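Local atomic coordinates of LPXTG cell wall surface protein (Streptococcus gordonii, PDB entry 4IGB), a protein that probably acts as a cell-wall-anchored adhesin of the streptococcal surface, its N-terminal part comprising an N1 domain and an adhesin-like N2 domain. Residues 47-52 against 68-73; 56-61 against 153-158; 88-93 against 137-142. All coordinates share one frame; numbering follows the deposited sequence.

Interaction 1: 47-52 against 68-73; sequences VDQFHL and EMENFT
Gln-49 lies alongside Phe-72, both side chains leaving the same face of the sheet. Its CG is anti to the backbone N (chi1 175°) and the chain runs on extended. From the root outward, CB rests near CD2 and CE2 of the Phe-72 ring, CG comes to 3.3 Å from Phe-72 CE2, and CD stays close to that same ring carbon. The terminal amide is turned only 28° from the plane of the phenyl ring. At the tip the two polar atoms part: Gln-49 OE1 is taken by Lys-43 NZ, while Gln-49 NE2 donates to Glu-70 OE2 at 3.0 Å, reaching this oxygen on its anti side and somewhat out of the carboxylate plane.

A bend at chi2 (74°) brings the carboxylate of Glu-70 between the ends of Gln-49 and His-51, and its other oxygen, Glu-70 OE1, makes a weak bond with His-51 ND1 at 3.4 Å. NE2 of the imidazole makes the straighter bond, a His-carboxylate hydrogen bond to Glu-68 OE1 near the ring plane, its modelled length doubtfully short. The carbonyl O of Met-69 sits 3.5 Å above the ring plane over its centre.

The backbones beneath are two antiparallel strands at one margin of a six-stranded sheet of the N1 domain, with 47-53 outermost. Hydrogen-bonded pairs are Asp-48 with Thr-73, Phe-50 with Asn-71 and Leu-52 with Met-69, where Leu-52 N reaches Met-69 O at 2.7 Å in a straight bond.

On the reverse face Phe-50 and Asn-71 point the same way. Asn-71 CB lies over the phenyl face, 4.2 Å from the Phe-50 ring centroid in a CH-pi contact, and Asn-71 OD1 is 3.4 Å from Phe-50 CZ. The amide's ND2 is directed to Glu-137 OE2, modelled too close to be taken literally, and His-162 stacks on the Phe-50 ring.

Interaction 2: 56-61 against 153-158; sequences HYEYLS and GNVPYV
His-56 and Val-158 form an antiparallel hydrogen-bonded pair, His-56 N reaching Val-158 O at 2.8 Å, and Tyr-57 with Tyr-157 is the adjoining non-hydrogen-bonded pair of this short two-stranded ribbon. Beyond it Glu-58 N still donates to Pro-156 O, also at 2.8 Å, though less straight. The 56-61 chain then swings away through a gamma turn: Glu-58 has a positive phi of 74°, and Tyr-59 N bonds to Tyr-57 O.

The two tyrosines meet in an offset edge-to-face pair, the edge of Tyr-57 directed at the face of Tyr-157 with planes 75° apart and Tyr-57 CD1 3.7 Å from Tyr-157 CE1. Val-155 covers a face of the Tyr-57 ring: its CG1, anti to the backbone N (chi1 -176°), sits 3.6 Å from Tyr-57 CZ in a CH-pi contact, and also touches Glu-58 CB. Past the turn, Leu-60 folds back over Val-158, whose CG2 lies 3.4 Å from Leu-60 N and packs against Leu-60 CB. On the same face of the ribbon, the edge of the His-56 imidazole passes Val-158 O, and its ND1 is bonded to Gly-62 O.

Tyr-157 is fixed at its tip, where Glu-151 OE2 and Trp-145 NE1 both bond to OH. The Tyr-57 side chain lies about 5 Å from a bound sulfate, probably from the crystallisation liquor, and about 9 Å from the sodium ion of Asp-198, Asp-200 and Thr-248. Strand 157-158 of the ribbon follows strand 149-153 of the six-stranded sheet, where Gly-153 pairs with Phe-138 of strand 135-142, and Tyr-157 packs against Leu-52 and Met-69 of strands 47-53 and 68-75.

Interaction 3: 88-93 against 137-142; sequences NPLSLK and EFFSIS
Phe-139, whose ring meets both Leu-90 and Leu-92, is held by its backbone: its carbonyl O accepts a hydrogen bond from Phe-72 N at 2.8 Å, within the sheet that carries it. Between 88-93 and 137-142 themselves the contact is wholly apolar. The two strands belong to different sheets, run nearly parallel at 18°, and approach to 10.1 Å between their axes, so that side chains alone bridge the distance. This is the face-to-face packing of a beta sandwich.

Leu-90 reaches across to the other sheet with CD2, which touches both aromatic rings, at 4.1 Å from Phe-138 CZ and 3.9 Å from Phe-139 CD2. Its side chain stands at about a right angle to that of Phe-139. Leu-92 and Phe-139 instead reach toward each other tip to tip. Leu-92 CD1, anti to CA (chi2 170°), presses on the far end of the ring, 3.4 Å from Phe-139 CE2 and 3.6 Å from Phe-139 CZ. The same methyl has a looser neighbour in Ile-141 CD1, at 4.5 Å.

Consecutive residues of a regular strand would put their side chains on opposite faces, yet Phe-138 and Phe-139 both enter the interior. A classic beta bulge accounts for this: the two phenylalanines together face Phe-72 on the neighbouring strand, and Phe-138 has a psi of only -22°. The bulge thereby supplies two adjacent rings to the sandwich interior, and Leu-90 makes use of both.

All five touching residues are buried. Phe-111 of strand 103-118 meets both phenylalanine rings edge-to-face, and Phe-72 of strand 68-75 adds a ring beside Phe-139 that also touches Leu-90. On the eight-stranded sheet, Leu-90 pairs through its backbone with Phe-111, while Leu-92 packs against Val-40 of strand 38-43.

From the N terminus, strand 47-53 leads at once to 56-61, and the chain then returns along 68-73, so interaction 1 closes a short loop that contains the first half of interaction 2. That half finds its partner only at 153-158, far along the chain, and interactions 1 and 2 therefore cross. Interaction 3 opens at 88-93, after interaction 1 has closed, and ends at 137-142, nested within the long loop of interaction 2. Strand 135-142 lies beside 68-75, so interactions 1 and 3 share the six-stranded sheet; interaction 3 joins it to the eight-stranded sheet, while interaction 2 ties the excursion between strands 47-53 and 68-75 to the segment following strand 149-153.

Interaction 1: 47-52 against 68-73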
loop_
_atom_site.group_PDB
_atom_site.type_symbol
_atom_site.label_atom_id
_atom_site.label_comp_id
_atom_site.label_asym_id
_atom_site.label_seq_id
_atom_site.Cartn_x
_atom_site.Cartn_y
_atom_site.Cartn_z
ATOM N N VAL B 47 -20.889 -16.492 7.494
ATOM C CA VAL B 47 -19.976 -16.733 6.389
ATOM C C VAL B 47 -19.861 -18.216 6.036
ATOM O O VAL B 47 -19.630 -19.058 6.899
ATOM C CB VAL B 47 -18.573 -16.181 6.681
ATOM C CG1 VAL B 47 -17.612 -16.584 5.574
ATOM C CG2 VAL B 47 -18.613 -14.672 6.806
ATOM N N ASP B 48 -20.058 -18.519 4.759
ATOM C CA ASP B 48 -19.822 -19.849 4.216
ATOM C C ASP B 48 -18.478 -19.826 3.498
ATOM O O ASP B 48 -18.338 -19.196 2.451
ATOM C CB ASP B 48 -20.938 -20.190 3.232
ATOM C CG ASP B 48 -20.880 -21.619 2.748
ATOM O OD1 ASP B 48 -20.379 -22.491 3.473
ATOM O OD2 ASP B 48 -21.351 -21.876 1.629
ATOM N N GLN B 49 -17.493 -20.502 4.076
ATOM C CA GLN B 49 -16.159 -20.564 3.495
ATOM C C GLN B 49 -15.885 -21.959 2.952
ATOM O O GLN B 49 -16.150 -22.956 3.620
ATOM C CB GLN B 49 -15.105 -20.187 4.539
ATOM C CG GLN B 49 -13.668 -20.345 4.069
ATOM C CD GLN B 49 -12.666 -20.166 5.193
ATOM O OE1 GLN B 49 -13.040 -19.924 6.339
ATOM N NE2 GLN B 49 -11.384 -20.285 4.870
ATOM N N PHE B 50 -15.354 -22.026 1.736
ATOM C CA PHE B 50 -15.036 -23.307 1.120
ATOM C C PHE B 50 -14.009 -23.165 0.001
ATOM O O PHE B 50 -13.925 -22.126 -0.654
ATOM C CB PHE B 50 -16.303 -23.985 0.594
ATOM C CG PHE B 50 -17.093 -23.139 -0.364
ATOM C CD1 PHE B 50 -16.818 -23.164 -1.719
ATOM C CD2 PHE B 50 -18.115 -22.326 0.093
ATOM C CE1 PHE B 50 -17.544 -22.389 -2.600
ATOM C CE2 PHE B 50 -18.845 -21.550 -0.784
ATOM C CZ PHE B 50 -18.559 -21.581 -2.132
ATOM N N HIS B 51 -13.230 -24.219 -0.208
ATOM C CA HIS B 51 -12.226 -24.234 -1.261
ATOM C C HIS B 51 -12.850 -24.662 -2.583
ATOM O O HIS B 51 -13.691 -25.556 -2.621
ATOM C CB HIS B 51 -11.080 -25.175 -0.891
ATOM C CG HIS B 51 -9.962 -25.189 -1.887
ATOM N ND1 HIS B 51 -8.771 -24.529 -1.679
ATOM C CD2 HIS B 51 -9.855 -25.784 -3.099
ATOM C CE1 HIS B 51 -7.979 -24.717 -2.719
ATOM N NE2 HIS B 51 -8.612 -25.474 -3.595
ATOM N N LEU B 52 -12.433 -24.013 -3.663
ATOM C CA LEU B 52 -12.932 -24.335 -4.992
ATOM C C LEU B 52 -11.769 -24.651 -5.922
ATOM O O LEU B 52 -10.790 -23.909 -5.974
ATOM C CB LEU B 52 -13.747 -23.167 -5.552
ATOM C CG LEU B 52 -15.220 -23.434 -5.860
ATOM C CD1 LEU B 52 -15.834 -24.354 -4.819
ATOM C CD2 LEU B 52 -15.990 -22.127 -5.947
ATOM N N GLU B 68 -6.909 -22.881 -8.381
ATOM C CA GLU B 68 -7.410 -23.057 -7.004
ATOM C C GLU B 68 -7.859 -21.753 -6.340
ATOM O O GLU B 68 -7.218 -20.708 -6.466
ATOM C CB GLU B 68 -6.389 -23.792 -6.124
ATOM C CG GLU B 68 -5.940 -25.155 -6.673
ATOM C CD GLU B 68 -7.049 -26.188 -6.747
ATOM O OE1 GLU B 68 -7.948 -26.186 -5.891
ATOM O OE2 GLU B 68 -7.016 -27.037 -7.660
ATOM N N MET B 69 -8.980 -21.829 -5.637
ATOM C CA MET B 69 -9.614 -20.642 -5.083
ATOM C C MET B 69 -10.128 -20.920 -3.680
ATOM O O MET B 69 -10.589 -22.024 -3.377
ATOM C CB MET B 69 -10.793 -20.220 -5.967
ATOM C CG MET B 69 -11.749 -19.226 -5.316
ATOM S SD MET B 69 -13.129 -18.762 -6.386
ATOM C CE MET B 69 -12.299 -17.660 -7.533
ATOM N N GLU B 70 -10.047 -19.911 -2.824
ATOM C CA GLU B 70 -10.746 -19.972 -1.553
ATOM C C GLU B 70 -11.876 -18.971 -1.625
ATOM O O GLU B 70 -11.651 -17.774 -1.838
ATOM C CB GLU B 70 -9.807 -19.689 -0.379
ATOM C CG GLU B 70 -10.443 -19.991 1.000
ATOM C CD GLU B 70 -10.562 -21.476 1.303
ATOM O OE1 GLU B 70 -9.992 -22.304 0.559
ATOM O OE2 GLU B 70 -11.224 -21.821 2.303
ATOM N N ASN B 71 -13.096 -19.471 -1.456
ATOM C CA ASN B 71 -14.293 -18.676 -1.698
ATOM C C ASN B 71 -15.073 -18.387 -0.437
ATOM O O ASN B 71 -15.147 -19.227 0.457
ATOM C CB ASN B 71 -15.229 -19.381 -2.681
ATOM C CG ASN B 71 -16.208 -18.426 -3.320
ATOM O OD1 ASN B 71 -17.363 -18.784 -3.541
ATOM N ND2 ASN B 71 -15.766 -17.204 -3.616
ATOM N N PHE B 72 -15.687 -17.211 -0.387
ATOM C CA PHE B 72 -16.445 -16.804 0.790
ATOM C C PHE B 72 -17.790 -16.233 0.391
ATOM O O PHE B 72 -17.877 -15.284 -0.409
ATOM C CB PHE B 72 -15.673 -15.759 1.598
ATOM C CG PHE B 72 -14.356 -16.239 2.126
ATOM C CD1 PHE B 72 -13.235 -16.272 1.308
ATOM C CD2 PHE B 72 -14.227 -16.630 3.456
ATOM C CE1 PHE B 72 -12.009 -16.687 1.810
ATOM C CE2 PHE B 72 -13.014 -17.066 3.951
ATOM C CZ PHE B 72 -11.900 -17.091 3.128
ATOM N N THR B 73 -18.846 -16.798 0.953
ATOM C CA THR B 73 -20.178 -16.268 0.712
ATOM C C THR B 73 -20.876 -15.980 2.024
ATOM O O THR B 73 -20.405 -16.381 3.086
ATOM C CB THR B 73 -21.030 -17.252 -0.116
ATOM O OG1 THR B 73 -21.329 -18.406 0.675
ATOM C CG2 THR B 73 -20.282 -17.670 -1.404
#

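Interaction 2: 56-61 against 153-158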
loop_
_atom_site.group_PDB
_atom_site.type_symbol
_atom_site.label_atom_id
_atom_site.label_comp_id
_atom_site.label_asym_id
_atom_site.label_seq_id
_atom_site.Cartn_x
_atom_site.Cartn_y
_atom_site.Cartn_z
ATOM N N HIS B 56 -16.226 -22.566 -11.698
ATOM C CA HIS B 56 -16.961 -22.099 -12.862
ATOM C C HIS B 56 -17.387 -20.657 -12.623
ATOM O O HIS B 56 -17.868 -20.318 -11.542
ATOM C CB HIS B 56 -18.182 -22.982 -13.118
ATOM C CG HIS B 56 -17.838 -24.386 -13.505
ATOM N ND1 HIS B 56 -17.778 -24.802 -14.818
ATOM C CD2 HIS B 56 -17.531 -25.468 -12.753
ATOM C CE1 HIS B 56 -17.452 -26.081 -14.858
ATOM N NE2 HIS B 56 -17.296 -26.510 -13.618
ATOM N N TYR B 57 -17.198 -19.808 -13.626
ATOM C CA TYR B 57 -17.499 -18.391 -13.478
ATOM C C TYR B 57 -18.990 -18.083 -13.567
ATOM O O TYR B 57 -19.625 -18.313 -14.595
ATOM C CB TYR B 57 -16.733 -17.560 -14.509
ATOM C CG TYR B 57 -16.980 -16.075 -14.383
ATOM C CD1 TYR B 57 -16.235 -15.300 -13.506
ATOM C CD2 TYR B 57 -17.964 -15.448 -15.136
ATOM C CE1 TYR B 57 -16.459 -13.944 -13.385
ATOM C CE2 TYR B 57 -18.194 -14.092 -15.022
ATOM C CZ TYR B 57 -17.439 -13.345 -14.144
ATOM O OH TYR B 57 -17.664 -11.994 -14.027
ATOM N N GLU B 58 -19.536 -17.553 -12.478
ATOM C CA GLU B 58 -20.926 -17.079 -12.443
ATOM C C GLU B 58 -22.023 -18.162 -12.414
ATOM O O GLU B 58 -22.968 -18.075 -11.617
ATOM C CB GLU B 58 -21.207 -16.076 -13.575
ATOM C CG GLU B 58 -22.643 -15.557 -13.550
ATOM C CD GLU B 58 -22.853 -14.335 -14.412
ATOM O OE1 GLU B 58 -22.056 -14.116 -15.348
ATOM O OE2 GLU B 58 -23.815 -13.586 -14.139
ATOM N N TYR B 59 -21.903 -19.156 -13.290
ATOM C CA TYR B 59 -22.875 -20.247 -13.382
ATOM C C TYR B 59 -22.158 -21.582 -13.500
ATOM O O TYR B 59 -21.110 -21.668 -14.126
ATOM C CB TYR B 59 -23.776 -20.079 -14.612
ATOM C CG TYR B 59 -24.609 -18.821 -14.622
ATOM C CD1 TYR B 59 -25.700 -18.684 -13.776
ATOM C CD2 TYR B 59 -24.317 -17.779 -15.496
ATOM C CE1 TYR B 59 -26.475 -17.538 -13.784
ATOM C CE2 TYR B 59 -25.085 -16.624 -15.511
ATOM C CZ TYR B 59 -26.166 -16.511 -14.651
ATOM O OH TYR B 59 -26.933 -15.370 -14.659
ATOM N N LEU B 60 -22.738 -22.623 -12.915
ATOM C CA LEU B 60 -22.177 -23.965 -13.035
ATOM C C LEU B 60 -21.946 -24.344 -14.496
ATOM O O LEU B 60 -20.908 -24.916 -14.844
ATOM C CB LEU B 60 -23.096 -24.980 -12.372
ATOM C CG LEU B 60 -22.576 -26.411 -12.355
ATOM C CD1 LEU B 60 -21.126 -26.451 -11.868
ATOM C CD2 LEU B 60 -23.474 -27.276 -11.482
ATOM N N SER B 61 -22.909 -24.018 -15.354
ATOM C CA SER B 61 -22.773 -24.311 -16.780
ATOM C C SER B 61 -21.652 -23.478 -17.402
ATOM O O SER B 61 -21.197 -23.756 -18.505
ATOM C CB SER B 61 -24.092 -24.067 -17.519
ATOM O OG SER B 61 -24.418 -22.687 -17.547
ATOM N N GLY B 153 -16.720 -8.913 -4.740
ATOM C CA GLY B 153 -17.806 -8.810 -5.703
ATOM C C GLY B 153 -18.869 -9.869 -5.474
ATOM O O GLY B 153 -18.714 -10.729 -4.602
ATOM N N ASN B 154 -19.948 -9.814 -6.257
ATOM C CA ASN B 154 -21.093 -10.707 -6.058
ATOM C C ASN B 154 -21.319 -11.645 -7.245
ATOM O O ASN B 154 -22.423 -12.140 -7.464
ATOM C CB ASN B 154 -22.352 -9.898 -5.799
ATOM C CG ASN B 154 -22.762 -9.056 -6.995
ATOM O OD1 ASN B 154 -21.992 -8.886 -7.941
ATOM N ND2 ASN B 154 -23.977 -8.527 -6.956
ATOM N N VAL B 155 -20.271 -11.873 -8.023
ATOM C CA VAL B 155 -20.345 -12.882 -9.060
ATOM C C VAL B 155 -19.947 -14.230 -8.469
ATOM O O VAL B 155 -18.798 -14.414 -8.070
ATOM C CB VAL B 155 -19.398 -12.562 -10.221
ATOM C CG1 VAL B 155 -19.589 -13.579 -11.318
ATOM C CG2 VAL B 155 -19.654 -11.150 -10.741
ATOM N N PRO B 156 -20.887 -15.179 -8.415
ATOM C CA PRO B 156 -20.561 -16.490 -7.852
ATOM C C PRO B 156 -19.395 -17.180 -8.558
ATOM O O PRO B 156 -19.159 -17.015 -9.767
ATOM C CB PRO B 156 -21.837 -17.305 -8.097
ATOM C CG PRO B 156 -22.906 -16.297 -8.282
ATOM C CD PRO B 156 -22.264 -15.137 -8.939
ATOM N N TYR B 157 -18.659 -17.954 -7.774
ATOM C CA TYR B 157 -17.806 -18.999 -8.311
ATOM C C TYR B 157 -18.365 -20.286 -7.753
ATOM O O TYR B 157 -18.659 -20.368 -6.569
ATOM C CB TYR B 157 -16.358 -18.794 -7.879
ATOM C CG TYR B 157 -15.738 -17.608 -8.561
ATOM C CD1 TYR B 157 -15.176 -17.736 -9.826
ATOM C CD2 TYR B 157 -15.748 -16.353 -7.963
ATOM C CE1 TYR B 157 -14.626 -16.658 -10.470
ATOM C CE2 TYR B 157 -15.191 -15.263 -8.598
ATOM C CZ TYR B 157 -14.632 -15.423 -9.859
ATOM O OH TYR B 157 -14.068 -14.353 -10.519
ATOM N N VAL B 158 -18.534 -21.285 -8.606
ATOM C CA VAL B 158 -19.214 -22.493 -8.182
ATOM C C VAL B 158 -18.593 -23.759 -8.766
ATOM O O VAL B 158 -17.854 -23.720 -9.758
ATOM C CB VAL B 158 -20.725 -22.458 -8.557
ATOM C CG1 VAL B 158 -21.390 -21.197 -8.019
ATOM C CG2 VAL B 158 -20.905 -22.551 -10.070
#

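Interaction 3: 88-93 against 137-142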
loop_
_atom_site.group_PDB
_atom_site.type_symbol
_atom_site.label_atom_id
_atom_site.label_comp_id
_atom_site.label_asym_id
_atom_site.label_seq_id
_atom_site.Cartn_x
_atom_site.Cartn_y
_atom_site.Cartn_z
ATOM N N ASN B 88 -18.810 -7.111 10.641
ATOM C CA ASN B 88 -17.590 -7.876 10.867
ATOM C C ASN B 88 -17.683 -9.354 10.521
ATOM O O ASN B 88 -17.479 -10.207 11.393
ATOM C CB ASN B 88 -17.164 -7.735 12.334
ATOM C CG ASN B 88 -16.658 -6.349 12.647
ATOM O OD1 ASN B 88 -17.308 -5.585 13.360
ATOM N ND2 ASN B 88 -15.506 -6.009 12.096
ATOM N N PRO B 89 -17.995 -9.675 9.252
ATOM C CA PRO B 89 -18.200 -11.094 8.930
ATOM C C PRO B 89 -16.901 -11.882 8.835
ATOM O O PRO B 89 -16.891 -13.111 8.971
ATOM C CB PRO B 89 -18.888 -11.048 7.557
ATOM C CG PRO B 89 -18.520 -9.683 6.981
ATOM C CD PRO B 89 -18.404 -8.774 8.158
ATOM N N LEU B 90 -15.804 -11.182 8.602
ATOM C CA LEU B 90 -14.579 -11.848 8.203
ATOM C C LEU B 90 -13.361 -10.991 8.478
ATOM O O LEU B 90 -13.282 -9.837 8.044
ATOM C CB LEU B 90 -14.626 -12.191 6.709
ATOM C CG LEU B 90 -13.443 -13.020 6.203
ATOM C CD1 LEU B 90 -13.404 -14.358 6.932
ATOM C CD2 LEU B 90 -13.519 -13.244 4.691
ATOM N N SER B 91 -12.407 -11.583 9.182
ATOM C CA SER B 91 -11.115 -10.971 9.454
ATOM C C SER B 91 -9.990 -11.927 9.038
ATOM O O SER B 91 -9.964 -13.089 9.465
ATOM C CB SER B 91 -11.003 -10.639 10.948
ATOM O OG SER B 91 -9.669 -10.312 11.278
ATOM N N LEU B 92 -9.062 -11.447 8.212
ATOM C CA LEU B 92 -8.026 -12.313 7.657
ATOM C C LEU B 92 -6.623 -11.845 7.971
ATOM O O LEU B 92 -6.372 -10.666 8.143
ATOM C CB LEU B 92 -8.147 -12.375 6.126
ATOM C CG LEU B 92 -9.503 -12.851 5.612
ATOM C CD1 LEU B 92 -9.583 -12.640 4.115
ATOM C CD2 LEU B 92 -9.705 -14.318 5.977
ATOM N N LYS B 93 -5.692 -12.781 7.952
ATOM C CA LYS B 93 -4.291 -12.437 7.976
ATOM C C LYS B 93 -3.579 -13.137 6.817
ATOM O O LYS B 93 -3.817 -14.319 6.564
ATOM C CB LYS B 93 -3.670 -12.845 9.314
ATOM C CG LYS B 93 -2.213 -12.490 9.438
ATOM C CD LYS B 93 -1.621 -13.038 10.718
ATOM C CE LYS B 93 -0.103 -12.809 10.753
ATOM N NZ LYS B 93 0.440 -13.108 12.113
ATOM N N GLU B 137 -22.357 -14.178 -2.941
ATOM C CA GLU B 137 -20.915 -14.032 -3.079
ATOM C C GLU B 137 -20.443 -12.681 -2.530
ATOM O O GLU B 137 -21.109 -11.665 -2.723
ATOM C CB GLU B 137 -20.556 -14.141 -4.564
ATOM C CG GLU B 137 -19.066 -14.074 -4.871
ATOM C CD GLU B 137 -18.335 -15.369 -4.538
ATOM O OE1 GLU B 137 -18.948 -16.460 -4.610
ATOM O OE2 GLU B 137 -17.133 -15.293 -4.195
ATOM N N PHE B 138 -19.299 -12.652 -1.855
ATOM C CA PHE B 138 -18.694 -11.356 -1.543
ATOM C C PHE B 138 -17.179 -11.273 -1.694
ATOM O O PHE B 138 -16.642 -10.188 -1.883
ATOM C CB PHE B 138 -19.140 -10.826 -0.168
ATOM C CG PHE B 138 -18.470 -11.487 1.000
ATOM C CD1 PHE B 138 -17.395 -10.879 1.628
ATOM C CD2 PHE B 138 -18.932 -12.708 1.494
ATOM C CE1 PHE B 138 -16.783 -11.479 2.718
ATOM C CE2 PHE B 138 -18.317 -13.312 2.578
ATOM C CZ PHE B 138 -17.252 -12.700 3.198
ATOM N N PHE B 139 -16.490 -12.410 -1.637
ATOM C CA PHE B 139 -15.036 -12.390 -1.549
ATOM C C PHE B 139 -14.395 -13.714 -1.930
ATOM O O PHE B 139 -14.883 -14.786 -1.559
ATOM C CB PHE B 139 -14.624 -12.013 -0.111
ATOM C CG PHE B 139 -13.139 -12.037 0.134
ATOM C CD1 PHE B 139 -12.318 -11.039 -0.375
ATOM C CD2 PHE B 139 -12.566 -13.046 0.898
ATOM C CE1 PHE B 139 -10.950 -11.042 -0.132
ATOM C CE2 PHE B 139 -11.189 -13.056 1.145
ATOM C CZ PHE B 139 -10.388 -12.060 0.626
ATOM N N SER B 140 -13.281 -13.643 -2.657
ATOM C CA SER B 140 -12.521 -14.853 -2.954
ATOM C C SER B 140 -11.055 -14.520 -3.040
ATOM O O SER B 140 -10.672 -13.360 -3.261
ATOM C CB SER B 140 -12.989 -15.525 -4.262
ATOM O OG SER B 140 -12.675 -14.721 -5.393
ATOM N N ILE B 141 -10.240 -15.550 -2.852
ATOM C CA ILE B 141 -8.801 -15.455 -3.024
ATOM C C ILE B 141 -8.376 -16.465 -4.086
ATOM O O ILE B 141 -8.658 -17.654 -3.966
ATOM C CB ILE B 141 -8.080 -15.781 -1.712
ATOM C CG1 ILE B 141 -8.569 -14.846 -0.606
ATOM C CG2 ILE B 141 -6.567 -15.692 -1.892
ATOM C CD1 ILE B 141 -7.985 -15.164 0.761
ATOM N N SER B 142 -7.705 -15.993 -5.124
ATOM C CA SER B 142 -7.233 -16.873 -6.185
ATOM C C SER B 142 -6.304 -16.111 -7.092
ATOM O O SER B 142 -6.192 -14.886 -7.008
ATOM C CB SER B 142 -8.393 -17.353 -7.046
ATOM O OG SER B 142 -8.756 -16.328 -7.958
#